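Local coordinates for D-threo-3-hydroxyaspartate dehydratase (Delftia, PDB 3WQC), which uses pyridoxal 5'-phosphate and a divalent metal ion to convert D-threo-3-hydroxyaspartate into oxaloacetate and ammonia, and also dehydrates D-serine, at residues P103-L108 against E137-W142; A123-I128 against L163-T168; V266-L271 against N360-T365. All coordinates share one frame; numbering follows the deposited sequence.

Interaction 1. Residues P103-L108 against E137-W142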
# COMPACT_ATOMS: atom_id res chain seq x y z
N PRO B 103 27.70 -2.50 -5.31
CA PRO B 103 28.02 -1.91 -6.64
C PRO B 103 27.15 -0.71 -6.91
O PRO B 103 27.66 0.29 -7.43
CB PRO B 103 27.74 -3.08 -7.62
CG PRO B 103 28.10 -4.38 -6.76
CD PRO B 103 27.48 -3.98 -5.37
N GLN B 104 25.86 -0.73 -6.56
CA GLN B 104 25.03 0.47 -6.82
C GLN B 104 25.48 1.65 -5.97
O GLN B 104 25.55 2.77 -6.44
CB GLN B 104 23.57 0.15 -6.50
CG GLN B 104 22.80 1.33 -7.05
CD GLN B 104 21.31 1.28 -6.85
OE1 GLN B 104 20.54 2.26 -7.26
NE2 GLN B 104 20.85 0.15 -6.24
N ALA B 105 25.85 1.39 -4.68
CA ALA B 105 26.31 2.51 -3.83
C ALA B 105 27.64 3.04 -4.42
O ALA B 105 27.80 4.28 -4.39
CB ALA B 105 26.53 1.98 -2.42
N LEU B 106 28.52 2.15 -4.87
CA LEU B 106 29.81 2.58 -5.50
C LEU B 106 29.51 3.47 -6.70
O LEU B 106 30.15 4.56 -6.86
CB LEU B 106 30.62 1.33 -5.86
CG LEU B 106 31.94 1.66 -6.59
CD1 LEU B 106 32.88 2.47 -5.70
CD2 LEU B 106 32.55 0.37 -7.14
N GLN B 107 28.61 3.02 -7.56
CA GLN B 107 28.35 3.82 -8.78
C GLN B 107 27.83 5.21 -8.44
O GLN B 107 28.24 6.19 -9.09
CB GLN B 107 27.33 3.06 -9.62
CG GLN B 107 27.90 1.74 -10.15
CD GLN B 107 26.84 0.65 -10.39
OE1 GLN B 107 25.62 0.93 -10.36
NE2 GLN B 107 27.30 -0.60 -10.65
N LEU B 108 26.90 5.31 -7.47
CA LEU B 108 26.36 6.61 -7.06
C LEU B 108 27.54 7.51 -6.58
O LEU B 108 27.60 8.69 -6.93
CB LEU B 108 25.33 6.45 -5.96
CG LEU B 108 23.95 6.18 -6.53
CD1 LEU B 108 23.12 5.56 -5.41
CD2 LEU B 108 23.26 7.50 -6.99
N GLU B 137 37.68 2.53 -3.10
CA GLU B 137 36.67 3.47 -2.63
C GLU B 137 36.65 3.48 -1.10
O GLU B 137 36.45 2.43 -0.48
CB GLU B 137 35.22 3.10 -3.11
CG GLU B 137 34.15 4.12 -2.74
CD GLU B 137 34.31 5.46 -3.45
OE1 GLU B 137 33.69 6.45 -3.02
OE2 GLU B 137 35.02 5.50 -4.49
N ALA B 138 36.86 4.67 -0.50
CA ALA B 138 36.77 4.84 0.94
C ALA B 138 35.31 5.22 1.21
O ALA B 138 34.93 6.39 1.34
CB ALA B 138 37.72 5.89 1.45
N PHE B 139 34.46 4.21 1.29
CA PHE B 139 33.05 4.48 1.64
C PHE B 139 32.92 5.20 2.96
O PHE B 139 33.71 4.86 3.91
CB PHE B 139 32.26 3.16 1.80
CG PHE B 139 32.03 2.45 0.46
CD1 PHE B 139 30.94 2.88 -0.35
CD2 PHE B 139 32.83 1.38 0.00
CE1 PHE B 139 30.66 2.20 -1.58
CE2 PHE B 139 32.60 0.75 -1.19
CZ PHE B 139 31.51 1.15 -1.99
N GLU B 140 31.90 6.08 3.10
CA GLU B 140 31.62 6.66 4.40
C GLU B 140 30.53 5.80 5.03
O GLU B 140 29.44 5.58 4.40
CB GLU B 140 31.13 8.10 4.26
CG GLU B 140 30.86 8.68 5.65
CD GLU B 140 30.61 10.17 5.65
OE1 GLU B 140 30.10 10.65 6.72
OE2 GLU B 140 30.98 10.90 4.67
N VAL B 141 30.73 5.35 6.26
CA VAL B 141 29.84 4.42 6.91
C VAL B 141 29.61 4.94 8.32
O VAL B 141 30.56 5.35 9.02
CB VAL B 141 30.42 2.99 6.96
CG1 VAL B 141 29.41 2.00 7.57
CG2 VAL B 141 30.86 2.52 5.57
N TRP B 142 28.33 4.95 8.72
CA TRP B 142 27.96 5.29 10.10
C TRP B 142 27.51 4.04 10.78
O TRP B 142 27.00 3.09 10.14
CB TRP B 142 26.83 6.31 10.16
CG TRP B 142 27.19 7.63 9.50
CD1 TRP B 142 28.31 8.03 8.77
CD2 TRP B 142 26.28 8.77 9.48
NE1 TRP B 142 28.15 9.31 8.30
CE2 TRP B 142 26.92 9.81 8.70
CE3 TRP B 142 24.98 8.99 9.99
CZ2 TRP B 142 26.28 11.06 8.45
CZ3 TRP B 142 24.33 10.22 9.73
CH2 TRP B 142 24.99 11.24 8.97
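Leu106 and Phe139 carry the apolar core of this contact, with Ala105 and the aliphatic part of Glu137 beside them. Phe139 turns an edge to the helix: its CE1 lies 3.9 Å from the backbone N of Leu106, an atom close to the ring plane, and its CZ lies 4.0 Å from Leu106 CB. Ala105 CB approaches the same CE1 at 4.2 Å. The closest approach is aliphatic, Leu106 CD1 resting 3.5 Å from Glu137 CB and 3.6 Å from Glu137 CG. Leu106 reaches it because CG is anti to the backbone N (chi1 177°), which carries the isobutyl group out to the segment before the strand.

The two segments belong to the (beta/alpha)8 barrel of the alanine racemase-like domain: helix 102-110 precedes strand 114-119, and Phe139 stands immediately before strand 140-146, the parallel neighbour of 114-119. Helix 122-135 closes the cluster through Phe131, which touches both Leu106 and Phe139.

Within 137-142, Glu137 also has CG anti to its N (chi1 -175°) and lays this methylene over the centre of the Phe139 ring, 3.9 Å above its plane; the bend at chi2 then turns the carboxylate aside. The ring thus meets a methylene on one face and the helix at its edge. An alanine in place of Phe139 would probably open a gap between helices 102-110 and 122-135 and leave that methylene without its aromatic neighbour.

The carboxylate of Glu137 makes a salt bridge through OE1 with Arg109, which lies on the same helix 102-110, so the bridge ties Glu137 to that helix beside the apolar contact.

Interaction 2. Residues A123-I128 against L163-T168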
# COMPACT_ATOMS: atom_id res chain seq x y z
N ALA B 123 30.19 -8.31 10.35
CA ALA B 123 30.17 -8.91 8.98
C ALA B 123 29.82 -7.84 7.93
O ALA B 123 30.44 -7.83 6.85
CB ALA B 123 29.16 -10.01 8.89
N ALA B 124 28.85 -6.92 8.24
CA ALA B 124 28.54 -5.89 7.20
C ALA B 124 29.72 -4.95 7.02
O ALA B 124 30.05 -4.54 5.90
CB ALA B 124 27.25 -5.14 7.55
N ALA B 125 30.39 -4.60 8.14
CA ALA B 125 31.56 -3.73 8.05
C ALA B 125 32.66 -4.38 7.22
O ALA B 125 33.33 -3.72 6.45
CB ALA B 125 32.02 -3.34 9.48
N GLN B 126 32.89 -5.67 7.46
CA GLN B 126 33.94 -6.37 6.73
C GLN B 126 33.56 -6.40 5.24
O GLN B 126 34.48 -6.24 4.40
CB GLN B 126 34.04 -7.83 7.19
CG GLN B 126 34.68 -7.97 8.58
CD GLN B 126 34.82 -9.40 9.02
OE1 GLN B 126 34.23 -10.32 8.42
NE2 GLN B 126 35.58 -9.64 10.09
N ALA B 127 32.28 -6.59 4.90
CA ALA B 127 31.92 -6.65 3.46
C ALA B 127 32.19 -5.32 2.78
O ALA B 127 32.69 -5.24 1.64
CB ALA B 127 30.43 -7.03 3.33
N ILE B 128 31.78 -4.22 3.44
CA ILE B 128 32.01 -2.88 2.87
C ILE B 128 33.52 -2.63 2.72
O ILE B 128 33.95 -2.16 1.65
CB ILE B 128 31.36 -1.79 3.69
CG1 ILE B 128 29.81 -1.95 3.72
CG2 ILE B 128 31.71 -0.39 3.09
CD1 ILE B 128 29.05 -0.90 4.54
N LEU B 163 33.37 -1.01 19.21
CA LEU B 163 34.77 -0.85 18.80
C LEU B 163 35.14 -1.80 17.66
O LEU B 163 35.99 -1.49 16.81
CB LEU B 163 35.73 -1.02 20.00
CG LEU B 163 35.85 0.23 20.86
CD1 LEU B 163 34.79 1.27 20.90
CD2 LEU B 163 36.67 -0.02 22.11
N ALA B 164 34.63 -3.07 17.78
CA ALA B 164 35.00 -4.04 16.75
C ALA B 164 34.52 -3.57 15.35
O ALA B 164 35.24 -3.63 14.36
CB ALA B 164 34.33 -5.41 17.07
N ILE B 165 33.29 -3.02 15.32
CA ILE B 165 32.79 -2.51 14.03
C ILE B 165 33.55 -1.25 13.62
O ILE B 165 33.96 -1.13 12.43
CB ILE B 165 31.28 -2.19 14.19
CG1 ILE B 165 30.51 -3.50 14.44
CG2 ILE B 165 30.75 -1.45 12.94
CD1 ILE B 165 29.06 -3.19 14.92
N GLY B 166 33.75 -0.31 14.59
CA GLY B 166 34.47 0.89 14.20
C GLY B 166 35.91 0.62 13.72
O GLY B 166 36.35 1.23 12.74
N ARG B 167 36.64 -0.30 14.40
CA ARG B 167 37.99 -0.67 13.92
C ARG B 167 37.96 -1.34 12.60
O ARG B 167 38.81 -1.12 11.75
CB ARG B 167 38.67 -1.50 15.01
CG ARG B 167 39.00 -0.68 16.23
CD ARG B 167 39.46 -1.57 17.37
NE ARG B 167 39.86 -0.74 18.52
CZ ARG B 167 39.84 -1.20 19.77
NH1 ARG B 167 39.29 -2.42 20.04
NH2 ARG B 167 40.22 -0.43 20.77
N THR B 168 36.97 -2.23 12.38
CA THR B 168 36.93 -2.94 11.10
C THR B 168 36.83 -1.89 9.97
O THR B 168 37.51 -1.98 8.93
CB THR B 168 35.70 -3.87 11.05
OG1 THR B 168 35.86 -4.88 12.04
CG2 THR B 168 35.54 -4.51 9.66
O HOH W 1 36.90 -7.50 11.63
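Helices 123-128 and 163-168 run side by side in the same direction, their axes 8.9 Å apart and only 2° from parallel, with Ala125 and Ile165 as the nearest CA pair at 6.2 Å. The small Ala125 side chain, a single methyl at this nearest pair, is consistent with the spacing. Its CB touches Thr168 CG2 at 3.7 Å and, on the inner side, Ile165 CG2 at 4.1 Å.

Thr168 divides its two branches between two tasks. With OG1 beside the backbone N (chi1 -65°), CG2 projects across to the other helix, where it lies 3.6 Å from the backbone N of Gln126 and also against Gln126 CG, the two side chains crossing at a slant. OG1 turns back to its own helix and donates a 2.7 Å hydrogen bond to Ala164 O. That carbonyl oxygen also takes the helical bond from Thr168 N, the two donors arriving from opposite faces of its plane.

At the outer rim a water completes a relay between the helices. Gln126 NE2 donates to it at 2.9 Å, and the water in turn donates to Thr168 OG1 at 2.8 Å; the chain of donors thus ends at Ala164 O, and the threonine hydroxyl serves as acceptor and donor at once.

Toward the interior, Ile165 also packs on Val119 and Ile143 of the underlying strands, while Leu351 of the second subunit packs on Ala123 and Ala124. Neighbouring helices running parallel outside a parallel sheet are typical of beta-alpha repeats, here those of the TIM-barrel (alanine racemase-like) domain.

Interaction 3. Residues V266-L271 against N360-T365. With MG (magnesium ion), chain K.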
# COMPACT_ATOMS: atom_id res chain seq x y z
N VAL B 266 -2.69 18.40 9.51
CA VAL B 266 -2.44 17.29 8.59
C VAL B 266 -2.59 17.84 7.18
O VAL B 266 -3.68 18.35 6.81
CB VAL B 266 -3.40 16.13 8.89
CG1 VAL B 266 -3.24 14.97 7.88
CG2 VAL B 266 -3.19 15.56 10.29
N ALA B 267 -1.49 17.83 6.43
CA ALA B 267 -1.41 18.45 5.10
C ALA B 267 -1.83 17.50 3.98
O ALA B 267 -1.99 17.94 2.87
CB ALA B 267 -0.02 19.09 4.90
N LEU B 268 -1.89 16.20 4.24
CA LEU B 268 -2.18 15.23 3.16
C LEU B 268 -3.60 14.69 3.43
O LEU B 268 -3.95 14.30 4.58
CB LEU B 268 -1.20 14.04 3.28
CG LEU B 268 -1.42 12.90 2.28
CD1 LEU B 268 -1.30 13.41 0.82
CD2 LEU B 268 -0.47 11.73 2.62
N SER B 269 -4.44 14.70 2.39
CA SER B 269 -5.74 14.10 2.51
C SER B 269 -6.03 13.37 1.18
O SER B 269 -5.39 13.70 0.15
CB SER B 269 -6.89 15.15 2.80
OG SER B 269 -6.98 16.09 1.73
N VAL B 270 -6.98 12.45 1.21
CA VAL B 270 -7.31 11.71 -0.03
C VAL B 270 -8.70 12.24 -0.43
O VAL B 270 -9.70 12.07 0.29
CB VAL B 270 -7.35 10.21 0.18
CG1 VAL B 270 -7.92 9.47 -1.03
CG2 VAL B 270 -5.92 9.72 0.53
N LEU B 271 -8.78 12.78 -1.62
CA LEU B 271 -10.03 13.27 -2.22
C LEU B 271 -10.81 12.05 -2.70
O LEU B 271 -10.24 11.21 -3.37
CB LEU B 271 -9.64 14.16 -3.42
CG LEU B 271 -10.83 14.93 -4.10
CD1 LEU B 271 -11.40 15.99 -3.15
CD2 LEU B 271 -10.28 15.53 -5.40
N ASN B 360 -4.42 7.54 8.36
CA ASN B 360 -3.74 7.05 9.56
C ASN B 360 -2.22 7.38 9.46
O ASN B 360 -1.69 7.92 10.46
CB ASN B 360 -3.82 5.51 9.69
CG ASN B 360 -5.21 5.05 10.21
OD1 ASN B 360 -5.27 4.53 11.33
ND2 ASN B 360 -6.31 5.24 9.48
N HIS B 361 -1.56 7.09 8.33
CA HIS B 361 -0.14 7.09 8.27
C HIS B 361 0.25 7.70 6.97
O HIS B 361 0.00 7.11 5.88
CB HIS B 361 0.36 5.65 8.39
CG HIS B 361 1.83 5.50 8.43
ND1 HIS B 361 2.42 4.24 8.51
CD2 HIS B 361 2.84 6.43 8.50
CE1 HIS B 361 3.79 4.37 8.60
NE2 HIS B 361 4.08 5.70 8.60
N ALA B 362 0.77 8.94 6.98
CA ALA B 362 1.02 9.66 5.70
C ALA B 362 1.99 8.88 4.79
O ALA B 362 1.77 8.80 3.57
CB ALA B 362 1.58 11.08 5.96
N CYS B 363 3.00 8.21 5.36
CA CYS B 363 4.02 7.54 4.52
C CYS B 363 3.34 6.39 3.77
O CYS B 363 3.71 6.07 2.65
CB CYS B 363 5.10 6.91 5.47
SG CYS B 363 5.65 8.14 6.74
N ALA B 364 2.42 5.69 4.46
CA ALA B 364 1.76 4.50 3.85
C ALA B 364 0.75 4.94 2.80
O ALA B 364 0.69 4.43 1.67
CB ALA B 364 1.09 3.69 4.94
N THR B 365 -0.07 5.99 3.12
CA THR B 365 -1.08 6.46 2.11
C THR B 365 -0.36 7.06 0.93
O THR B 365 -0.76 6.74 -0.23
CB THR B 365 -2.01 7.52 2.76
OG1 THR B 365 -2.71 6.89 3.86
CG2 THR B 365 -2.94 8.17 1.73
MG MG K . 6.03 6.60 8.81
O HOH W 2 7.94 7.28 9.35
O HOH W 3 6.25 5.26 10.57
O HOH W 4 6.92 4.95 7.83
O HOH W 5 5.30 7.96 10.16
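The metal-bearing start of helix 362-366 rests on strand 268-278 of the C-terminal beta domain, where Leu268 and Val270 meet Ala362 and Thr365. Leu268 reaches over with one branch: CD2 lies 3.8 Å from the carbonyl O of Ala362 and 4.0 Å from its CB. Two residues further along, Val270 CG2 meets Thr365 CG2 methyl to methyl at 3.6 Å. With OG1 of Thr365 beside the backbone N (chi1 -62°), CG2 stands anti to that N and faces Val270, while OG1 is hydrogen-bonded to Met293 O. The contact is buried and made largely by methyl groups, the Ala362 carbonyl oxygen being the polar atom touched.

His361, at the N-cap position, and Cys363 leave the backbone pointing away from the strand, and their ends bind the magnesium ion. His361 NE2 binds the metal at 2.2 Å and Cys363 SG at 2.6 Å, roughly at right angles to one another. Four waters complete an octahedron, water 2 standing across from the histidine and water 3 across from the sulfur. Asp296 positions the imidazole from behind through a hydrogen bond between its OD2 and ND1, and is likely to make NE2 a stronger ligand. Trp290 of the second subunit meets the same ring at about 65° between planes, so the metal ligands lie at the subunit interface.

Ala362, between the two ligands in sequence, has its side chain about 8 Å from the bound pyridoxal 5'-phosphate. A histidine and a cysteine holding a divalent ion beside the cofactor are characteristic of the metal site of DSD1-family D-serine dehydratases.

In the fold
Interactions 1 and 2 are neighbours in the barrel domain, their centres 14 Å apart and their segments alternating along the chain. Ile128 joins them: its CG2 packs against Phe139 CD2 at 3.7 Å and Val141 CG2 at 3.9 Å, linking helix 122-135 to the strand that follows it. Interaction 3 comes later in the chain, in the C-terminal domain, with its centre 34 Å from that of interaction 1 and 39 Å from that of interaction 2; its nearest atoms are about 19 Å and 25 Å away. Of the three, interaction 3 alone holds the metal ligands next to the cofactor. Interactions 2 and 3 both touch the second subunit.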